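Local coordinates for RsfP (Uncultured bacterium, PDB 4GLJ), which probably cleaves 5'-methylthioadenosine with phosphate, releasing adenine and methylthioribose 1-phosphate, and binds the dye rhodamine B in this crystal, at residues S95-G100 with G197-P202; L109-P114 with L217-D222. All coordinates share one frame; numbering follows the deposited sequence.

Strands 92-101 and 213-221 lie next to each other in one mixed sheet, and this pairing joins the two contacts, whose centres are about 10 Å apart. Leu-217 N lies 2.7 Å from Ser-95 O and Leu-219 N 2.8 Å from Ser-97 O, both probable backbone hydrogen bonds. Val-99 CG2 adds apolar packing against Ala-218 CB at 3.9 Å, and Thr-221 OG1 is hydrogen-bonded to Val-99 O. Contact 1 holds the phosphate ion and touches one end of the rhodamine B; contact 2 pairs strand 213-221 with strand 111-119, the neighbour on its other edge, and meets the dye at Thr-221 and Asp-222. The segments alternate along the chain, so the two connections cross.

Contact 1: residues S95-G100 with G197-P202; sequences SVSAVG and GMTNMP. With RHB (N-[9-(2-carboxyphenyl)-6-(diethylamino)-3H-xanthen-3-ylidene]-N-ethylethanaminium), chain C; PO4 (phosphate ion), chain D.
Asn-200 holds CG anti to its own carbonyl carbon (chi1 -75°), and Ser-95 puts OG anti to its backbone N, which brings CG of the one toward OG of the other. The site belongs to the alpha/beta fold of the phosphorylase superfamily: strand 92-101 of the central sheet faces the turn leading into helix 200-209. Ser-95 OG donates to Asn-200 OD1 at 2.7 Å, coming in 32° off the carbonyl plane. The other branch of the amide, ND2, donates to Ser-97 OG at 2.8 Å, and Ser-97 OG in turn donates to Ser-95 OG at 3.0 Å, which closes a ring of bonds. Asn-200 OD1 also meets Thr-216 OG1, so both ends of the buried amide are gripped and its rotation is fixed. From ND2 a weak bond runs to Thr-199 OG1 at 2.9 Å, making Asn-200 a second-shell residue to the phosphate ion that Thr-199 OG1 and Ala-98 N bind. An alanine here would probably leave the hydroxyls of Ser-95 and Ser-97 without their amide partner and take from Thr-199 OG1 its weak bond from the amide. The ion, probably from the crystallisation liquor, is also held by Ser-22 N, Arg-64 NH1 and His-65 NE2, consistent with a phosphate-binding site of such an enzyme. Farther along, Gly-197 CA faces Val-99 CG1 at 4.3 Å. Gly-197 CA is also 3.6 Å from RHB C33. Ala-98 N points almost straight at phosphate O2, 2.9 Å away with an N-H...O angle of 174°.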
ATOM      1  N   SER A  95      11.726  -5.909 -20.650  1.00 22.29           N
ATOM      2  CA  SER A  95      11.097  -4.631 -20.265  1.00 23.78           C
ATOM      3  C   SER A  95      12.252  -3.613 -20.239  1.00 25.50           C
ATOM      4  O   SER A  95      13.317  -3.840 -19.643  1.00 27.12           O
ATOM      5  CB  SER A  95      10.594  -4.761 -18.805  1.00 25.56           C
ATOM      6  OG  SER A  95      10.607  -3.439 -18.213  1.00 29.83           O
ATOM      7  N   VAL A  96      12.051  -2.498 -20.874  1.00 22.85           N
ATOM      8  CA  VAL A  96      13.072  -1.511 -20.958  1.00 27.76           C
ATOM      9  C   VAL A  96      12.537  -0.300 -20.254  1.00 31.81           C
ATOM     10  O   VAL A  96      11.532   0.259 -20.707  1.00 34.02           O
ATOM     11  CB  VAL A  96      13.436  -1.168 -22.416  1.00 29.20           C
ATOM     12  CG1 VAL A  96      14.540  -0.104 -22.367  1.00 32.28           C
ATOM     13  CG2 VAL A  96      13.882  -2.444 -23.191  1.00 28.63           C
ATOM     14  N   SER A  97      13.137   0.046 -19.106  1.00 29.88           N
ATOM     15  CA  SER A  97      12.545   1.033 -18.199  1.00 30.09           C
ATOM     16  C   SER A  97      13.508   2.103 -17.688  1.00 29.70           C
ATOM     17  O   SER A  97      14.658   1.777 -17.320  1.00 29.50           O
ATOM     18  CB  SER A  97      12.033   0.296 -16.986  1.00 31.30           C
ATOM     19  OG  SER A  97      11.039  -0.559 -17.488  1.00 38.80           O
ATOM     20  N   ALA A  98      13.007   3.342 -17.588  1.00 27.20           N
ATOM     21  CA  ALA A  98      13.816   4.448 -17.079  1.00 28.04           C
ATOM     22  C   ALA A  98      13.755   4.314 -15.562  1.00 26.47           C
ATOM     23  O   ALA A  98      12.651   4.019 -14.989  1.00 27.16           O
ATOM     24  CB  ALA A  98      13.238   5.807 -17.497  1.00 25.35           C
ATOM     25  N   VAL A  99      14.901   4.485 -14.901  1.00 23.24           N
ATOM     26  CA  VAL A  99      14.923   4.402 -13.434  1.00 23.42           C
ATOM     27  C   VAL A  99      15.768   5.516 -12.837  1.00 25.28           C
ATOM     28  O   VAL A  99      16.580   6.205 -13.513  1.00 25.98           O
ATOM     29  CB  VAL A  99      15.482   3.042 -12.889  1.00 21.89           C
ATOM     30  CG1 VAL A  99      14.543   1.903 -13.296  1.00 20.27           C
ATOM     31  CG2 VAL A  99      16.965   2.864 -13.289  1.00 21.09           C
ATOM     32  N   GLY A 100      15.508   5.751 -11.563  1.00 25.08           N
ATOM     33  CA  GLY A 100      16.377   6.610 -10.780  1.00 26.67           C
ATOM     34  C   GLY A 100      17.380   5.784 -10.043  1.00 25.61           C
ATOM     35  O   GLY A 100      17.106   4.662  -9.650  1.00 23.94           O
ATOM     36  N   GLY A 197      11.819   2.657  -9.856  1.00 20.49           N
ATOM     37  CA  GLY A 197      11.008   2.929 -11.042  1.00 22.10           C
ATOM     38  C   GLY A 197       9.518   2.836 -10.643  1.00 23.17           C
ATOM     39  O   GLY A 197       9.223   2.696  -9.462  1.00 20.90           O
ATOM     40  N   MET A 198       8.596   2.983 -11.615  1.00 20.52           N
ATOM     41  CA  MET A 198       7.147   3.037 -11.275  1.00 22.95           C
ATOM     42  C   MET A 198       6.356   1.996 -12.020  1.00 20.30           C
ATOM     43  O   MET A 198       5.110   1.956 -11.883  1.00 23.68           O
ATOM     44  CB  MET A 198       6.606   4.444 -11.584  1.00 23.06           C
ATOM     45  CG  MET A 198       7.339   5.555 -10.801  1.00 24.78           C
ATOM     46  SD  MET A 198       6.575   7.151 -11.111  1.00 25.71           S
ATOM     47  CE  MET A 198       7.637   8.168 -10.117  1.00 25.45           C
ATOM     48  N   THR A 199       7.032   1.198 -12.863  1.00 20.63           N
ATOM     49  CA  THR A 199       6.209   0.408 -13.829  1.00 22.94           C
ATOM     50  C   THR A 199       6.412  -1.138 -13.820  1.00 24.70           C
ATOM     51  O   THR A 199       5.516  -1.869 -14.319  1.00 23.14           O
ATOM     52  CB  THR A 199       6.468   0.871 -15.308  1.00 23.91           C
ATOM     53  OG1 THR A 199       7.896   0.773 -15.567  1.00 24.26           O
ATOM     54  CG2 THR A 199       6.041   2.270 -15.516  1.00 25.03           C
ATOM     55  N   ASN A 200       7.556  -1.640 -13.327  1.00 20.51           N
ATOM     56  CA  ASN A 200       7.831  -3.055 -13.541  1.00 23.14           C
ATOM     57  C   ASN A 200       7.065  -3.981 -12.585  1.00 22.01           C
ATOM     58  O   ASN A 200       7.049  -5.193 -12.789  1.00 24.66           O
ATOM     59  CB  ASN A 200       9.349  -3.311 -13.608  1.00 23.26           C
ATOM     60  CG  ASN A 200       9.946  -2.822 -14.973  1.00 28.59           C
ATOM     61  OD1 ASN A 200      10.787  -3.490 -15.536  1.00 29.71           O
ATOM     62  ND2 ASN A 200       9.366  -1.739 -15.577  1.00 27.39           N
ATOM     63  N   MET A 201       6.354  -3.401 -11.618  1.00 23.11           N
ATOM     64  CA  MET A 201       5.286  -4.101 -10.877  1.00 19.15           C
ATOM     65  C   MET A 201       3.985  -3.384 -11.178  1.00 20.36           C
ATOM     66  O   MET A 201       3.929  -2.169 -11.069  1.00 21.06           O
ATOM     67  CB  MET A 201       5.574  -4.109  -9.367  1.00 18.89           C
ATOM     68  CG  MET A 201       6.745  -5.008  -8.962  1.00 21.29           C
ATOM     69  SD  MET A 201       6.182  -6.744  -9.052  1.00 25.99           S
ATOM     70  CE  MET A 201       7.635  -7.607  -8.465  1.00 24.62           C
ATOM     71  N   PRO A 202       2.916  -4.104 -11.540  1.00 20.45           N
ATOM     72  CA  PRO A 202       2.772  -5.572 -11.388  1.00 21.46           C
ATOM     73  C   PRO A 202       3.196  -6.342 -12.647  1.00 21.79           C
ATOM     74  O   PRO A 202       3.002  -7.536 -12.674  1.00 22.64           O
ATOM     75  CB  PRO A 202       1.259  -5.735 -11.155  1.00 21.98           C
ATOM     76  CG  PRO A 202       0.697  -4.651 -12.047  1.00 22.63           C
ATOM     77  CD  PRO A 202       1.599  -3.461 -11.783  1.00 22.67           C
TER
HETATM   78  O2  RHB C 302      16.284  12.552 -12.978  0.50 63.09           O
HETATM   79  C26 RHB C 302      16.138  13.152 -14.067  0.50 65.11           C
HETATM   80  C19 RHB C 302      14.943  12.741 -14.885  0.50 64.06           C
HETATM   81  C14 RHB C 302      13.975  11.984 -14.274  0.50 59.19           C
HETATM   82  C15 RHB C 302      12.855  11.584 -14.991  0.50 64.93           C
HETATM   83  C16 RHB C 302      12.705  11.902 -16.336  0.50 65.51           C
HETATM   84  C17 RHB C 302      13.691  12.652 -16.966  0.50 61.93           C
HETATM   85  C18 RHB C 302      14.802  13.058 -16.235  0.50 65.50           C
HETATM   86  C9  RHB C 302      14.066  11.654 -12.832  0.50 58.60           C
HETATM   87  C8  RHB C 302      14.543  12.669 -11.868  0.50 57.97           C
HETATM   88  C13 RHB C 302      14.946  13.899 -12.367  0.50 61.82           C
HETATM   89  C12 RHB C 302      15.426  14.869 -11.504  0.50 61.49           C
HETATM   90  C11 RHB C 302      15.496  14.628 -10.137  0.50 64.70           C
HETATM   91  N1  RHB C 302      15.996  15.693  -9.337  0.50 63.57           N
HETATM   92  C35 RHB C 302      15.186  16.915  -9.532  0.50 65.86           C
HETATM   93  C36 RHB C 302      15.903  17.938 -10.393  0.50 68.16           C
HETATM   94  C22 RHB C 302      16.048  15.378  -7.892  0.50 64.31           C
HETATM   95  C23 RHB C 302      15.577  16.564  -7.066  0.50 55.15           C
HETATM   96  C10 RHB C 302      15.083  13.375  -9.632  0.50 63.59           C
HETATM   97  C7  RHB C 302      14.589  12.372 -10.500  0.50 61.12           C
HETATM   98  O1  RHB C 302      14.179  11.107 -10.042  0.50 55.99           O
HETATM   99  C1  RHB C 302      13.698  10.113 -10.907  0.50 55.68           C
HETATM  100  C2  RHB C 302      13.624  10.350 -12.294  0.50 57.28           C
HETATM  101  C6  RHB C 302      13.275   8.855 -10.446  0.50 49.32           C
HETATM  102  C5  RHB C 302      12.812   7.924 -11.398  0.50 46.78           C
HETATM  103  C4  RHB C 302      12.758   8.170 -12.757  0.50 47.50           C
HETATM  104  C3  RHB C 302      13.166   9.403 -13.209  0.50 57.06           C
HETATM  105  N2  RHB C 302      12.317   6.699 -10.999  0.50 40.73           N
HETATM  106  C24 RHB C 302      11.694   7.066  -9.745  0.50 41.44           C
HETATM  107  C25 RHB C 302      10.309   6.490  -9.773  0.50 36.24           C
HETATM  108  C33 RHB C 302      11.145   6.440 -11.839  0.50 37.67           C
HETATM  109  C34 RHB C 302      11.540   6.201 -13.289  0.50 35.99           C
HETATM  110  O3  RHB C 302      16.963  14.022 -14.463  0.50 61.54           O
HETATM  111  P   PO4 D 303       9.083   3.457 -17.534  1.00 29.63           P
HETATM  112  O1  PO4 D 303       8.835   4.853 -17.041  1.00 35.17           O
HETATM  113  O2  PO4 D 303      10.288   3.628 -18.428  1.00 31.83           O
HETATM  114  O3  PO4 D 303       9.334   2.655 -16.312  1.00 32.51           O
HETATM  115  O4  PO4 D 303       7.922   2.888 -18.342  1.00 31.80           O

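Contact 2: residues L109-P114 with L217-D222. With RHB (N-[9-(2-carboxyphenyl)-6-(diethylamino)-3H-xanthen-3-ylidene]-N-ethylethanaminium), chain C.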
ATOM      1  N   LEU A 109      22.947   7.508 -17.471  1.00 30.99           N
ATOM      2  CA  LEU A 109      23.403   6.818 -18.683  1.00 31.07           C
ATOM      3  C   LEU A 109      23.981   5.416 -18.451  1.00 29.49           C
ATOM      4  O   LEU A 109      24.239   4.690 -19.409  1.00 31.10           O
ATOM      5  CB  LEU A 109      24.405   7.661 -19.505  1.00 34.00           C
ATOM      6  CG  LEU A 109      24.061   9.099 -19.853  1.00 37.84           C
ATOM      7  CD1 LEU A 109      25.188   9.524 -20.760  1.00 41.48           C
ATOM      8  CD2 LEU A 109      22.722   9.287 -20.524  1.00 36.37           C
ATOM      9  N   ASP A 110      24.159   5.000 -17.198  1.00 29.90           N
ATOM     10  CA  ASP A 110      24.460   3.600 -16.975  1.00 29.08           C
ATOM     11  C   ASP A 110      23.188   2.802 -17.237  1.00 29.19           C
ATOM     12  O   ASP A 110      22.019   3.341 -17.165  1.00 28.98           O
ATOM     13  CB  ASP A 110      24.888   3.317 -15.552  1.00 30.44           C
ATOM     14  CG  ASP A 110      26.307   3.789 -15.234  1.00 34.48           C
ATOM     15  OD1 ASP A 110      27.068   4.226 -16.151  1.00 35.34           O
ATOM     16  OD2 ASP A 110      26.624   3.745 -13.997  1.00 35.44           O
ATOM     17  N   MET A 111      23.391   1.513 -17.515  1.00 26.29           N
ATOM     18  CA  MET A 111      22.272   0.553 -17.438  1.00 25.48           C
ATOM     19  C   MET A 111      22.474  -0.414 -16.304  1.00 25.64           C
ATOM     20  O   MET A 111      23.611  -0.609 -15.833  1.00 28.08           O
ATOM     21  CB  MET A 111      22.090  -0.178 -18.759  1.00 26.50           C
ATOM     22  CG  MET A 111      22.112   0.798 -19.955  1.00 32.16           C
ATOM     23  SD  MET A 111      21.665  -0.054 -21.486  1.00 31.18           S
ATOM     24  CE  MET A 111      21.967   1.214 -22.717  1.00 31.15           C
ATOM     25  N   VAL A 112      21.356  -0.983 -15.868  1.00 24.45           N
ATOM     26  CA  VAL A 112      21.305  -1.831 -14.730  1.00 24.52           C
ATOM     27  C   VAL A 112      20.394  -2.997 -15.123  1.00 24.65           C
ATOM     28  O   VAL A 112      19.295  -2.829 -15.684  1.00 24.76           O
ATOM     29  CB  VAL A 112      20.745  -1.088 -13.484  1.00 22.89           C
ATOM     30  CG1 VAL A 112      20.679  -2.049 -12.304  1.00 26.03           C
ATOM     31  CG2 VAL A 112      21.690   0.073 -13.101  1.00 26.13           C
ATOM     32  N   ILE A 113      20.869  -4.196 -14.832  1.00 24.27           N
ATOM     33  CA  ILE A 113      20.036  -5.399 -15.059  1.00 25.14           C
ATOM     34  C   ILE A 113      19.706  -5.983 -13.666  1.00 22.44           C
ATOM     35  O   ILE A 113      20.485  -6.749 -13.090  1.00 23.95           O
ATOM     36  CB  ILE A 113      20.808  -6.513 -15.884  1.00 26.64           C
ATOM     37  CG1 ILE A 113      21.483  -5.897 -17.118  1.00 30.43           C
ATOM     38  CG2 ILE A 113      19.880  -7.693 -16.241  1.00 25.07           C
ATOM     39  CD1 ILE A 113      20.515  -5.170 -17.983  1.00 32.11           C
ATOM     40  N   PRO A 114      18.589  -5.597 -13.114  1.00 20.07           N
ATOM     41  CA  PRO A 114      18.341  -6.035 -11.709  1.00 21.63           C
ATOM     42  C   PRO A 114      18.044  -7.525 -11.635  1.00 24.36           C
ATOM     43  O   PRO A 114      17.670  -8.159 -12.662  1.00 23.61           O
ATOM     44  CB  PRO A 114      17.097  -5.206 -11.321  1.00 19.42           C
ATOM     45  CG  PRO A 114      16.421  -4.914 -12.648  1.00 20.92           C
ATOM     46  CD  PRO A 114      17.598  -4.626 -13.581  1.00 20.75           C
ATOM     47  N   LEU A 217      15.752  -4.402 -18.563  1.00 21.97           N
ATOM     48  CA  LEU A 217      16.911  -3.569 -18.865  1.00 24.50           C
ATOM     49  C   LEU A 217      16.584  -2.114 -18.351  1.00 23.43           C
ATOM     50  O   LEU A 217      15.764  -1.411 -18.943  1.00 26.39           O
ATOM     51  CB  LEU A 217      17.142  -3.561 -20.390  1.00 26.03           C
ATOM     52  CG  LEU A 217      18.242  -2.623 -20.930  1.00 26.66           C
ATOM     53  CD1 LEU A 217      19.579  -3.101 -20.391  1.00 27.06           C
ATOM     54  CD2 LEU A 217      18.267  -2.613 -22.458  1.00 29.51           C
ATOM     55  N   ALA A 218      17.196  -1.720 -17.224  1.00 22.40           N
ATOM     56  CA  ALA A 218      16.904  -0.416 -16.600  1.00 25.00           C
ATOM     57  C   ALA A 218      17.912   0.621 -17.097  1.00 25.00           C
ATOM     58  O   ALA A 218      19.114   0.341 -17.174  1.00 25.50           O
ATOM     59  CB  ALA A 218      16.929  -0.548 -15.093  1.00 21.82           C
ATOM     60  N   LEU A 219      17.408   1.794 -17.410  1.00 25.28           N
ATOM     61  CA  LEU A 219      18.201   2.886 -17.921  1.00 25.93           C
ATOM     62  C   LEU A 219      18.205   3.989 -16.854  1.00 26.93           C
ATOM     63  O   LEU A 219      17.183   4.558 -16.537  1.00 27.29           O
ATOM     64  CB  LEU A 219      17.530   3.444 -19.186  1.00 26.95           C
ATOM     65  CG  LEU A 219      17.035   2.401 -20.208  1.00 25.50           C
ATOM     66  CD1 LEU A 219      16.470   3.118 -21.435  1.00 29.79           C
ATOM     67  CD2 LEU A 219      18.196   1.493 -20.592  1.00 27.87           C
ATOM     68  N   VAL A 220      19.368   4.236 -16.305  1.00 26.81           N
ATOM     69  CA  VAL A 220      19.531   5.233 -15.268  1.00 29.28           C
ATOM     70  C   VAL A 220      19.433   6.623 -15.836  1.00 32.65           C
ATOM     71  O   VAL A 220      20.245   7.083 -16.680  1.00 34.77           O
ATOM     72  CB  VAL A 220      20.847   5.024 -14.456  1.00 27.56           C
ATOM     73  CG1 VAL A 220      20.888   6.077 -13.364  1.00 29.79           C
ATOM     74  CG2 VAL A 220      20.927   3.577 -13.878  1.00 26.16           C
ATOM     75  N   THR A 221      18.418   7.334 -15.382  1.00 34.38           N
ATOM     76  CA  THR A 221      18.187   8.656 -15.940  0.50 37.11           C
ATOM     77  C   THR A 221      18.618   9.752 -14.987  1.00 41.67           C
ATOM     78  O   THR A 221      18.815  10.918 -15.396  1.00 46.68           O
ATOM     79  CB  THR A 221      16.743   8.901 -16.380  0.50 38.89           C
ATOM     80  OG1 THR A 221      15.859   8.508 -15.325  0.50 39.40           O
ATOM     81  CG2 THR A 221      16.430   8.114 -17.655  0.50 38.31           C
ATOM     82  N   ASP A 222      18.820   9.411 -13.737  1.00 41.18           N
ATOM     83  CA  ASP A 222      19.368  10.403 -12.819  1.00 48.34           C
ATOM     84  C   ASP A 222      19.420   9.777 -11.418  1.00 46.46           C
ATOM     85  O   ASP A 222      19.008   8.656 -11.225  1.00 39.87           O
ATOM     86  CB  ASP A 222      18.571  11.746 -12.853  1.00 53.59           C
ATOM     87  CG  ASP A 222      19.398  12.970 -12.333  1.00 64.71           C
ATOM     88  OD1 ASP A 222      20.547  12.773 -11.842  1.00 66.64           O
ATOM     89  OD2 ASP A 222      18.895  14.135 -12.388  1.00 68.22           O
TER
HETATM   90  O2  RHB C 302      16.284  12.552 -12.978  0.50 63.09           O
HETATM   91  C26 RHB C 302      16.138  13.152 -14.067  0.50 65.11           C
HETATM   92  C19 RHB C 302      14.943  12.741 -14.885  0.50 64.06           C
HETATM   93  C14 RHB C 302      13.975  11.984 -14.274  0.50 59.19           C
HETATM   94  C15 RHB C 302      12.855  11.584 -14.991  0.50 64.93           C
HETATM   95  C16 RHB C 302      12.705  11.902 -16.336  0.50 65.51           C
HETATM   96  C17 RHB C 302      13.691  12.652 -16.966  0.50 61.93           C
HETATM   97  C18 RHB C 302      14.802  13.058 -16.235  0.50 65.50           C
HETATM   98  C9  RHB C 302      14.066  11.654 -12.832  0.50 58.60           C
HETATM   99  C8  RHB C 302      14.543  12.669 -11.868  0.50 57.97           C
HETATM  100  C13 RHB C 302      14.946  13.899 -12.367  0.50 61.82           C
HETATM  101  C12 RHB C 302      15.426  14.869 -11.504  0.50 61.49           C
HETATM  102  C11 RHB C 302      15.496  14.628 -10.137  0.50 64.70           C
HETATM  103  N1  RHB C 302      15.996  15.693  -9.337  0.50 63.57           N
HETATM  104  C35 RHB C 302      15.186  16.915  -9.532  0.50 65.86           C
HETATM  105  C36 RHB C 302      15.903  17.938 -10.393  0.50 68.16           C
HETATM  106  C22 RHB C 302      16.048  15.378  -7.892  0.50 64.31           C
HETATM  107  C23 RHB C 302      15.577  16.564  -7.066  0.50 55.15           C
HETATM  108  C10 RHB C 302      15.083  13.375  -9.632  0.50 63.59           C
HETATM  109  C7  RHB C 302      14.589  12.372 -10.500  0.50 61.12           C
HETATM  110  O1  RHB C 302      14.179  11.107 -10.042  0.50 55.99           O
HETATM  111  C1  RHB C 302      13.698  10.113 -10.907  0.50 55.68           C
HETATM  112  C2  RHB C 302      13.624  10.350 -12.294  0.50 57.28           C
HETATM  113  C6  RHB C 302      13.275   8.855 -10.446  0.50 49.32           C
HETATM  114  C5  RHB C 302      12.812   7.924 -11.398  0.50 46.78           C
HETATM  115  C4  RHB C 302      12.758   8.170 -12.757  0.50 47.50           C
HETATM  116  C3  RHB C 302      13.166   9.403 -13.209  0.50 57.06           C
HETATM  117  N2  RHB C 302      12.317   6.699 -10.999  0.50 40.73           N
HETATM  118  C24 RHB C 302      11.694   7.066  -9.745  0.50 41.44           C
HETATM  119  C25 RHB C 302      10.309   6.490  -9.773  0.50 36.24           C
HETATM  120  C33 RHB C 302      11.145   6.440 -11.839  0.50 37.67           C
HETATM  121  C34 RHB C 302      11.540   6.201 -13.289  0.50 35.99           C
HETATM  122  O3  RHB C 302      16.963  14.022 -14.463  0.50 61.54           O
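Val-112 and Ala-218 form an antiparallel hydrogen-bonded pair, followed by the non-hydrogen-bonded pair of Met-111 with Leu-219. The axes of strands 111-114 and 217-221 approach to 4.7 Å, and their directions differ by 141°, antiparallel with marked twist. Ala-218 N donates to Val-112 O at 2.8 Å, and Val-112 N returns a bond to Ala-218 O at 2.9 Å. Packing is closest on the face of Met-111, where Ile-113 CD1 presses on Leu-217 CD1 at 3.3 Å, closer than two methyl groups normally sit. Met-111, with SD anti to CA (chi2 -172°), runs side by side with Leu-219 and brings SD to 3.9 Å from Leu-219 CD2; Tyr-155 and Leu-151 of helix 145-157 help cover this face. On the other face the side chains of Val-112 and Val-220 cross, with Val-112 CG2 3.7 Å from Val-220 CG2. The end at Leu-109 is looser: its side chain turns away from the opposing strand and is partly exposed, and the hold is by backbone, Leu-109 N to Val-220 O at 2.8 Å and Val-220 N to Asp-110 O at 2.9 Å. At Asp-222 the chain turns a corner, and Thr-221 and Asp-222 border the rhodamine B. Such a twisted antiparallel pair, with the pocket at a strand end, belongs to the alpha/beta core of the phosphorylase superfamily.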